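Local coordinates for protein rhizavidin (Rhizobium etli, PDB 3EW1) that binds biotin with high affinity as a dimer, using an eight-stranded antiparallel barrel of the avidin family, at residues Ser17-Gln22 and Asn94-Val99; Tyr41-Arg44 and Cys50-Ser53; Val70-Ser75 and Cys79-Gly84; Leu104-Glu107 and Pro112-Glu115. All coordinates share one frame; numbering follows the deposited sequence. Where two conformers were deposited one is given.

All four contacts belong to one antiparallel beta barrel, and three of them include residues that bind biotin. Contact 1 packs strand 15-21 against strand 95-108 and carries Asn21, whose ND2 lies 3.3 Å from Tyr41 OH of contact 2. Contact 2, where the strand end 41-44 meets loop 50-53, adjoins contact 3, their centres about 11 Å apart: the Cys50-Cys79 disulfide joins them, and Tyr41 CD1 comes within 3.6 Å of Trp72 CH2. Contact 3 supplies Ser81 and continues into contact 4 through neighbouring strands, with Ala82 O 2.9 Å from Ala105 N. Contacts 3 and 4 both touch the second subunit, whereas contact 1 lies about 26 Å from contact 4, centre to centre.

Contact 1 of 4, residues Ser17-Gln22 and Asn94-Val99; sequences SSWQNQ and NNTEIV
The terminal methyl of Ile98 sits over the six-membered ring of Trp19, with CD1 3.7 Å from the ring centroid and only 3° off the normal, a well-formed CH-pi contact. The two side chains cross at about a right angle, and Ile98 CG1 continues the coverage to the rim, 3.7 Å from Trp19 CZ3. This is the tight, buried part. Toward Thr96 the packing thins: its CG2 meets the indole at the edge, in plane, 3.8 Å from CH2, and this threonine is partly exposed.

Trp19 CG lies opposite the carbonyl carbon (chi1 -54°), which carries the indole toward strand 95-108. At the other end of the ring NE1 donates to Ser17 OG at 2.9 Å, a bent bond with the hydroxyl tilted out of the ring plane. Glu97 points away from the tryptophan, and its carboxylate is bonded to Gln90 and Gln122.

The strand axes cross at 63° and approach no closer than 8.5 Å; the indole of Trp19 bridges the gap, meeting side chains and backbone of 96-98 on a strand that is not its neighbour in the barrel sheet. Made without any hydrogen bond between the segments, the contact depends on shape and burial, with the indole N-H satisfied by Ser17 OG on its own strand.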
# COMPACT_ATOMS: atom_id res chain seq x y z
N SER B 17 14.76 1.61 8.54
CA SER B 17 14.57 2.88 9.26
C SER B 17 13.30 2.93 10.06
O SER B 17 12.29 2.34 9.67
CB SER B 17 14.64 4.06 8.27
OG SER B 17 13.74 3.91 7.18
N SER B 18 13.34 3.69 11.14
CA SER B 18 12.21 3.90 12.04
C SER B 18 11.69 5.33 11.93
O SER B 18 12.46 6.27 11.62
CB SER B 18 12.64 3.63 13.47
OG SER B 18 13.09 2.28 13.57
N TRP B 19 10.41 5.48 12.23
CA TRP B 19 9.64 6.69 11.98
C TRP B 19 8.57 6.83 13.04
O TRP B 19 8.06 5.81 13.57
CB TRP B 19 8.99 6.62 10.59
CG TRP B 19 9.99 6.34 9.52
CD1 TRP B 19 10.48 5.13 9.16
CD2 TRP B 19 10.68 7.31 8.70
NE1 TRP B 19 11.40 5.26 8.16
CE2 TRP B 19 11.56 6.59 7.87
CE3 TRP B 19 10.62 8.70 8.56
CZ2 TRP B 19 12.38 7.19 6.94
CZ3 TRP B 19 11.45 9.31 7.63
CH2 TRP B 19 12.32 8.57 6.83
N GLN B 20 8.28 8.08 13.40
CA GLN B 20 7.22 8.42 14.35
C GLN B 20 6.32 9.50 13.76
O GLN B 20 6.83 10.53 13.30
CB GLN B 20 7.82 8.93 15.66
CG GLN B 20 6.78 9.18 16.72
CD GLN B 20 7.33 9.98 17.87
OE1 GLN B 20 7.19 9.58 19.02
NE2 GLN B 20 7.97 11.11 17.57
N ASN B 21 5.00 9.30 13.75
CA ASN B 21 4.12 10.39 13.30
C ASN B 21 3.68 11.31 14.45
O ASN B 21 4.06 11.10 15.60
CB ASN B 21 2.93 9.91 12.44
CG ASN B 21 1.84 9.21 13.24
OD1 ASN B 21 1.77 9.31 14.45
ND2 ASN B 21 0.98 8.47 12.53
N GLN B 22 2.91 12.34 14.10
CA GLN B 22 2.47 13.36 15.05
C GLN B 22 1.54 12.85 16.16
O GLN B 22 1.29 13.57 17.16
CB GLN B 22 1.84 14.52 14.28
CG GLN B 22 0.41 14.27 13.74
CD GLN B 22 0.34 13.22 12.61
OE1 GLN B 22 1.21 13.16 11.74
NE2 GLN B 22 -0.71 12.41 12.61
N ASN B 94 17.23 19.46 9.12
CA ASN B 94 18.24 18.40 9.20
C ASN B 94 17.70 16.97 9.54
O ASN B 94 18.43 16.11 10.00
CB ASN B 94 19.35 18.80 10.17
CG ASN B 94 20.72 18.29 9.73
OD1 ASN B 94 21.26 17.35 10.32
ND2 ASN B 94 21.29 18.91 8.68
N ASN B 95 16.42 16.74 9.28
CA ASN B 95 15.85 15.41 9.48
C ASN B 95 14.97 15.09 8.28
O ASN B 95 14.34 15.96 7.71
CB ASN B 95 15.01 15.36 10.77
CG ASN B 95 14.85 13.91 11.33
OD1 ASN B 95 15.79 13.11 11.30
ND2 ASN B 95 13.65 13.60 11.87
N THR B 96 14.92 13.82 7.91
CA THR B 96 14.01 13.34 6.88
C THR B 96 12.59 13.15 7.47
O THR B 96 12.45 12.75 8.62
CB THR B 96 14.50 11.99 6.36
OG1 THR B 96 15.91 12.11 6.10
CG2 THR B 96 13.79 11.63 5.08
N GLU B 97 11.57 13.46 6.68
CA GLU B 97 10.17 13.23 7.11
C GLU B 97 9.40 12.67 5.93
O GLU B 97 9.79 12.87 4.76
CB GLU B 97 9.50 14.51 7.66
CG GLU B 97 9.38 15.66 6.65
CD GLU B 97 8.72 16.95 7.21
OE1 GLU B 97 8.54 17.89 6.39
OE2 GLU B 97 8.39 17.02 8.43
N ILE B 98 8.34 11.92 6.22
CA ILE B 98 7.48 11.46 5.14
C ILE B 98 6.13 12.11 5.32
O ILE B 98 5.51 11.95 6.37
CB ILE B 98 7.33 9.92 5.17
CG1 ILE B 98 8.72 9.26 5.11
CG2 ILE B 98 6.46 9.41 4.01
CD1 ILE B 98 8.74 7.71 5.33
N VAL B 99 5.70 12.87 4.33
CA VAL B 99 4.44 13.60 4.37
C VAL B 99 3.42 12.77 3.60
O VAL B 99 3.64 12.42 2.42
CB VAL B 99 4.56 15.00 3.72
CG1 VAL B 99 3.20 15.71 3.68
CG2 VAL B 99 5.57 15.88 4.48

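Contact 2 of 4, residues Tyr41-Arg44 and Cys50-Ser53; sequences YVNR and CQNS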
# COMPACT_ATOMS: atom_id res chain seq x y z
N TYR B 41 3.88 -1.65 11.87
CA TYR B 41 3.34 -0.39 12.32
C TYR B 41 2.73 -0.58 13.71
O TYR B 41 2.04 -1.58 13.99
CB TYR B 41 2.27 0.05 11.31
CG TYR B 41 1.73 1.45 11.50
CD1 TYR B 41 0.78 1.74 12.48
CD2 TYR B 41 2.16 2.49 10.66
CE1 TYR B 41 0.30 3.07 12.64
CE2 TYR B 41 1.66 3.77 10.79
CZ TYR B 41 0.74 4.05 11.78
OH TYR B 41 0.27 5.34 11.90
N VAL B 42 2.98 0.39 14.60
CA VAL B 42 2.41 0.37 15.95
C VAL B 42 1.59 1.64 16.12
O VAL B 42 2.12 2.76 16.11
CB VAL B 42 3.45 0.22 17.12
CG1 VAL B 42 2.70 0.11 18.45
CG2 VAL B 42 4.31 -1.02 16.94
N ASN B 43 0.28 1.46 16.24
CA ASN B 43 -0.65 2.53 16.38
C ASN B 43 -0.72 2.98 17.84
O ASN B 43 -0.79 2.15 18.75
CB ASN B 43 -2.02 2.06 15.90
CG ASN B 43 -3.11 3.04 16.18
OD1 ASN B 43 -2.96 4.25 15.94
ND2 ASN B 43 -4.24 2.53 16.68
N ARG B 44 -0.67 4.30 18.04
CA ARG B 44 -0.82 4.92 19.35
C ARG B 44 -1.76 6.13 19.28
O ARG B 44 -1.75 6.96 20.19
CB ARG B 44 0.54 5.33 19.90
CG ARG B 44 1.46 4.17 20.15
CD ARG B 44 2.70 4.60 20.86
NE ARG B 44 3.59 3.46 20.98
CZ ARG B 44 4.44 3.08 20.03
NH1 ARG B 44 4.50 3.76 18.91
NH2 ARG B 44 5.23 2.02 20.22
N CYS B 50 -6.76 -1.23 18.57
CA CYS B 50 -5.58 -1.75 17.93
C CYS B 50 -4.34 -0.90 18.18
O CYS B 50 -3.57 -0.62 17.26
CB CYS B 50 -5.84 -1.92 16.41
SG CYS B 50 -6.98 -3.27 16.02
N GLN B 51 -4.17 -0.52 19.44
CA GLN B 51 -2.96 0.19 19.86
C GLN B 51 -1.91 -0.75 20.45
O GLN B 51 -2.24 -1.82 20.95
CB GLN B 51 -3.25 1.31 20.89
CG GLN B 51 -4.19 2.40 20.40
CD GLN B 51 -4.27 3.58 21.38
OE1 GLN B 51 -3.26 4.05 21.88
NE2 GLN B 51 -5.49 4.04 21.64
N ASN B 52 -0.64 -0.33 20.42
CA ASN B 52 0.44 -0.98 21.16
C ASN B 52 0.78 -2.42 20.78
O ASN B 52 1.30 -3.17 21.60
CB ASN B 52 0.17 -0.96 22.68
CG ASN B 52 -0.29 0.38 23.18
OD1 ASN B 52 0.38 1.39 22.97
ND2 ASN B 52 -1.45 0.40 23.87
N SER B 53 0.45 -2.84 19.56
CA SER B 53 0.91 -4.14 19.05
C SER B 53 1.27 -3.97 17.57
O SER B 53 0.72 -3.08 16.91
CB SER B 53 -0.13 -5.27 19.26
OG SER B 53 -1.28 -5.10 18.48
O HOH W 1 -0.80 -1.07 17.21
O HOH W 2 2.92 1.57 23.05
O HOH W 3 -2.88 6.53 22.77
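Asn43 bonds to the 50-53 segment through both backbone and side chain. From CB, which lies 3.4 Å from Cys50 O, its side chain extends with CG opposite the backbone N (chi1 172°) and brings the amide toward Cys50 and obliquely across Gln51. CG is still near Cys50 O, and ND2 makes a weak hydrogen bond to that carbonyl at 3.3 Å. The same ND2 passes Gln51 CG at 3.7 Å, the two amide planes being inclined by 54°. Thr48 OG1 is its stronger partner, while OD1 accepts from the backbone N of Ala45.

The backbone adds a firmer bond: Asn52 N donates to Asn43 O at 3.0 Å, and Gln51 CA makes a CA-H...O contact with the same oxygen. A water takes the Asn43 N-H at 2.9 Å and donates to Cys50 O; its approach to Ser53 O is too short to be read with confidence. Val42 CG1 packs on Asn52 CA and also lies over one face of the Arg44 guanidinium, toward its rim. Arg44 NH1 is hydrogen-bonded to Thr26 OG1 and Gly24 O, and its NE donates to a second water.

Cys50 is tied by its disulfide to Cys79. This loop joins strands 36-42 and 54-62 of the avidin-type barrel and borders the biotin site, to which Tyr41 and Asn43 belong.

Contact 3 of 4, residues Val70-Ser75 and Cys79-Gly84; sequences VGWNNS and CNSATG
Trp72 NE1 donates to Thr83 OG1 at 2.9 Å in an almost straight bond (172°), the hydroxyl lying in the indole plane at the ring edge. In the conformer given, Ser81 OG is 3.5 Å from Trp72 CD1. Val70 CG1, from within the same segment, lies over one ring face, toward its rim.

Backbone bonds set this first shell. Val70 and Thr83 form an antiparallel hydrogen-bonded pair, each N donating to the other's O at 2.9 Å, and Gly71 faces Ala82 as the next, non-hydrogen-bonded pair. Then the chain turns at Trp72, the centre of an inverse gamma turn. Its N donates to Ser81 O and its O accepts from Cys79 N at 2.8 Å, so both backbone polar groups of the tryptophan are held by the opposite segment. Beside them, Trp72 CB packs on Cys79 CB at 3.9 Å.

Farther out, the Cys79-Cys50 disulfide ties the turn to the neighbouring loop. Asn62 ND2 of the second subunit donates to Ser81 O, giving that carbonyl two donors. Tyr55 meets the indole edge-to-face.

Held at its backbone and its ring N-H, with Val70 over part of one face, the indole has little freedom to rotate, and it stands next to Tyr41 and Ser81 of the biotin site; such rigidity is consistent with a pocket shaped before ligand arrives.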
# COMPACT_ATOMS: atom_id res chain seq x y z
N VAL B 70 -1.69 -1.03 5.63
CA VAL B 70 -1.76 -1.81 6.87
C VAL B 70 -3.19 -2.32 6.97
O VAL B 70 -4.13 -1.56 6.81
CB VAL B 70 -1.40 -0.93 8.13
CG1 VAL B 70 -1.68 -1.64 9.42
CG2 VAL B 70 0.09 -0.46 8.08
N GLY B 71 -3.35 -3.64 7.15
CA GLY B 71 -4.64 -4.24 7.55
C GLY B 71 -4.66 -4.35 9.07
O GLY B 71 -3.62 -4.65 9.69
N TRP B 72 -5.81 -4.10 9.70
CA TRP B 72 -5.87 -4.00 11.16
C TRP B 72 -6.21 -5.30 11.92
O TRP B 72 -6.98 -5.30 12.87
CB TRP B 72 -6.75 -2.82 11.57
CG TRP B 72 -6.10 -1.48 11.14
CD1 TRP B 72 -6.51 -0.68 10.11
CD2 TRP B 72 -4.89 -0.91 11.66
NE1 TRP B 72 -5.65 0.41 10.00
CE2 TRP B 72 -4.66 0.29 10.94
CE3 TRP B 72 -4.03 -1.26 12.68
CZ2 TRP B 72 -3.55 1.14 11.22
CZ3 TRP B 72 -2.93 -0.43 12.96
CH2 TRP B 72 -2.70 0.74 12.21
N ASN B 73 -5.57 -6.40 11.52
CA ASN B 73 -5.61 -7.66 12.24
C ASN B 73 -4.23 -8.28 12.24
O ASN B 73 -3.70 -8.58 11.18
CB ASN B 73 -6.63 -8.65 11.61
CG ASN B 73 -6.85 -9.89 12.50
OD1 ASN B 73 -6.37 -10.00 13.63
ND2 ASN B 73 -7.63 -10.83 11.99
N ASN B 74 -3.67 -8.47 13.43
CA ASN B 74 -2.40 -9.16 13.62
C ASN B 74 -2.52 -10.45 14.50
O ASN B 74 -1.51 -11.04 14.87
CB ASN B 74 -1.38 -8.16 14.22
CG ASN B 74 -1.83 -7.63 15.56
OD1 ASN B 74 -2.89 -8.02 16.08
ND2 ASN B 74 -1.03 -6.73 16.12
N SER B 75 -3.76 -10.86 14.83
CA SER B 75 -4.12 -11.98 15.76
C SER B 75 -4.03 -11.63 17.24
O SER B 75 -4.35 -12.41 18.12
CB SER B 75 -3.37 -13.32 15.47
OG SER B 75 -2.03 -13.26 15.96
N CYS B 79 -9.35 -4.97 14.27
CA CYS B 79 -10.20 -3.78 14.19
C CYS B 79 -10.96 -3.72 12.86
O CYS B 79 -11.62 -2.73 12.56
CB CYS B 79 -9.39 -2.49 14.40
SG CYS B 79 -8.86 -2.35 16.15
N ASN B 80 -10.90 -4.81 12.09
CA ASN B 80 -11.74 -4.96 10.89
C ASN B 80 -11.71 -3.72 10.00
O ASN B 80 -12.74 -3.11 9.72
CB ASN B 80 -13.20 -5.30 11.28
CG ASN B 80 -14.03 -5.77 10.10
OD1 ASN B 80 -13.52 -6.45 9.20
ND2 ASN B 80 -15.31 -5.42 10.09
N SER B 81 -10.52 -3.34 9.56
CA SER B 81 -10.37 -2.15 8.73
C SER B 81 -8.98 -2.17 8.08
O SER B 81 -8.17 -3.04 8.38
CB SER B 81 -10.52 -0.88 9.57
OG SER B 81 -9.89 -1.03 10.82
N ALA B 82 -8.70 -1.16 7.24
CA ALA B 82 -7.42 -1.11 6.51
C ALA B 82 -7.11 0.33 6.24
O ALA B 82 -8.02 1.08 5.97
CB ALA B 82 -7.50 -1.86 5.19
N THR B 83 -5.82 0.69 6.25
CA THR B 83 -5.40 2.06 5.97
C THR B 83 -4.35 2.04 4.88
O THR B 83 -3.47 1.15 4.84
CB THR B 83 -4.81 2.65 7.22
OG1 THR B 83 -5.78 2.72 8.26
CG2 THR B 83 -4.34 4.06 6.98
N GLY B 84 -4.44 3.04 4.02
CA GLY B 84 -3.49 3.19 2.94
C GLY B 84 -2.93 4.59 3.08
O GLY B 84 -3.70 5.53 3.15

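Contact 4 of 4, residues Leu104-Glu107 and Pro112-Glu115; sequences LAYE and PAIE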
# COMPACT_ATOMS: atom_id res chain seq x y z
N LEU B 104 -8.82 5.40 5.50
CA LEU B 104 -9.13 4.30 6.40
C LEU B 104 -10.49 3.76 5.97
O LEU B 104 -11.49 4.50 5.99
CB LEU B 104 -9.20 4.81 7.86
CG LEU B 104 -9.81 3.96 8.98
CD1 LEU B 104 -9.04 2.66 9.13
CD2 LEU B 104 -9.82 4.75 10.31
N ALA B 105 -10.51 2.49 5.56
CA ALA B 105 -11.75 1.80 5.22
C ALA B 105 -12.19 0.96 6.42
O ALA B 105 -11.41 0.18 6.96
CB ALA B 105 -11.58 0.92 3.96
N TYR B 106 -13.44 1.11 6.80
CA TYR B 106 -13.93 0.48 8.02
C TYR B 106 -15.43 0.23 7.96
O TYR B 106 -16.11 0.67 7.03
CB TYR B 106 -13.54 1.34 9.25
CG TYR B 106 -14.29 2.63 9.31
CD1 TYR B 106 -13.94 3.70 8.47
CD2 TYR B 106 -15.39 2.79 10.17
CE1 TYR B 106 -14.64 4.88 8.48
CE2 TYR B 106 -16.10 3.98 10.20
CZ TYR B 106 -15.73 5.02 9.34
OH TYR B 106 -16.42 6.22 9.33
N GLU B 107 -15.93 -0.50 8.94
CA GLU B 107 -17.36 -0.77 9.04
C GLU B 107 -17.96 0.31 9.93
O GLU B 107 -17.72 0.33 11.13
CB GLU B 107 -17.56 -2.17 9.60
CG GLU B 107 -18.94 -2.77 9.37
CD GLU B 107 -19.27 -2.99 7.90
OE1 GLU B 107 -18.50 -3.64 7.14
OE2 GLU B 107 -20.36 -2.52 7.52
N PRO B 112 -19.87 -0.24 5.09
CA PRO B 112 -18.48 0.18 4.89
C PRO B 112 -18.37 1.65 4.57
O PRO B 112 -19.24 2.21 3.90
CB PRO B 112 -18.01 -0.64 3.68
CG PRO B 112 -18.97 -1.75 3.54
CD PRO B 112 -20.27 -1.31 4.14
N ALA B 113 -17.29 2.28 5.05
CA ALA B 113 -17.06 3.71 4.81
C ALA B 113 -15.58 4.00 4.76
O ALA B 113 -14.78 3.19 5.20
CB ALA B 113 -17.70 4.55 5.90
N ILE B 114 -15.24 5.16 4.23
CA ILE B 114 -13.84 5.59 4.15
C ILE B 114 -13.67 6.90 4.95
O ILE B 114 -14.42 7.85 4.74
CB ILE B 114 -13.39 5.81 2.68
CG1 ILE B 114 -13.77 4.64 1.75
CG2 ILE B 114 -11.90 6.21 2.60
CD1 ILE B 114 -13.39 3.27 2.14
N GLU B 115 -12.70 6.95 5.86
CA GLU B 115 -12.32 8.18 6.55
C GLU B 115 -10.97 8.68 5.95
O GLU B 115 -10.18 7.89 5.50
CB GLU B 115 -12.19 7.89 8.05
CG GLU B 115 -11.56 8.96 8.90
CD GLU B 115 -12.57 9.90 9.52
OE1 GLU B 115 -13.55 10.29 8.84
OE2 GLU B 115 -12.38 10.25 10.71
O HOH W 4 -16.05 8.34 7.25
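The Tyr106 ring reaches across to its partner strand in an antiparallel beta hairpin, formed by strands 95-108 and 111-124 of the avidin barrel. Its CG occupies the position between the backbone N and the carbonyl carbon (chi1 69°), which swings the ring over the neighbouring strand instead of away from it. Ala113 CB then lies 4.0 Å from Tyr106 CZ, and Glu115 CB touches CE1 at 3.9 Å. Glu115 N sits at the ring edge, close to its plane. These residues share a face of the sheet with Leu104, which packs on Ser81 and Thr83 of the adjoining strand.

On the other face Ala105 and Ile114 form a non-hydrogen-bonded pair. Ile114 folds its chain back (chi2 -52°) and presses CD1 against Ala105 CB at 3.5 Å, tighter than usual for two carbons. Next to them the Glu107 side chain runs beside the Pro112 ring and points the same way, its OE2 3.6 Å from Pro112 CD. The second subunit packs against this face, with its Gly87 on Ala105, its Ser101 on Ile114 and its Tyr88 on Pro112.

Four backbone hydrogen bonds fix the register, two each for the Leu104-Glu115 and Tyr106-Ala113 pairs; the shortest runs from Glu115 N to Leu104 O at 2.7 Å. The phenol end of the tyrosine is joined back to the partner strand by a water, which lies 3.0 Å from Tyr106 OH and donates to Ile114 O.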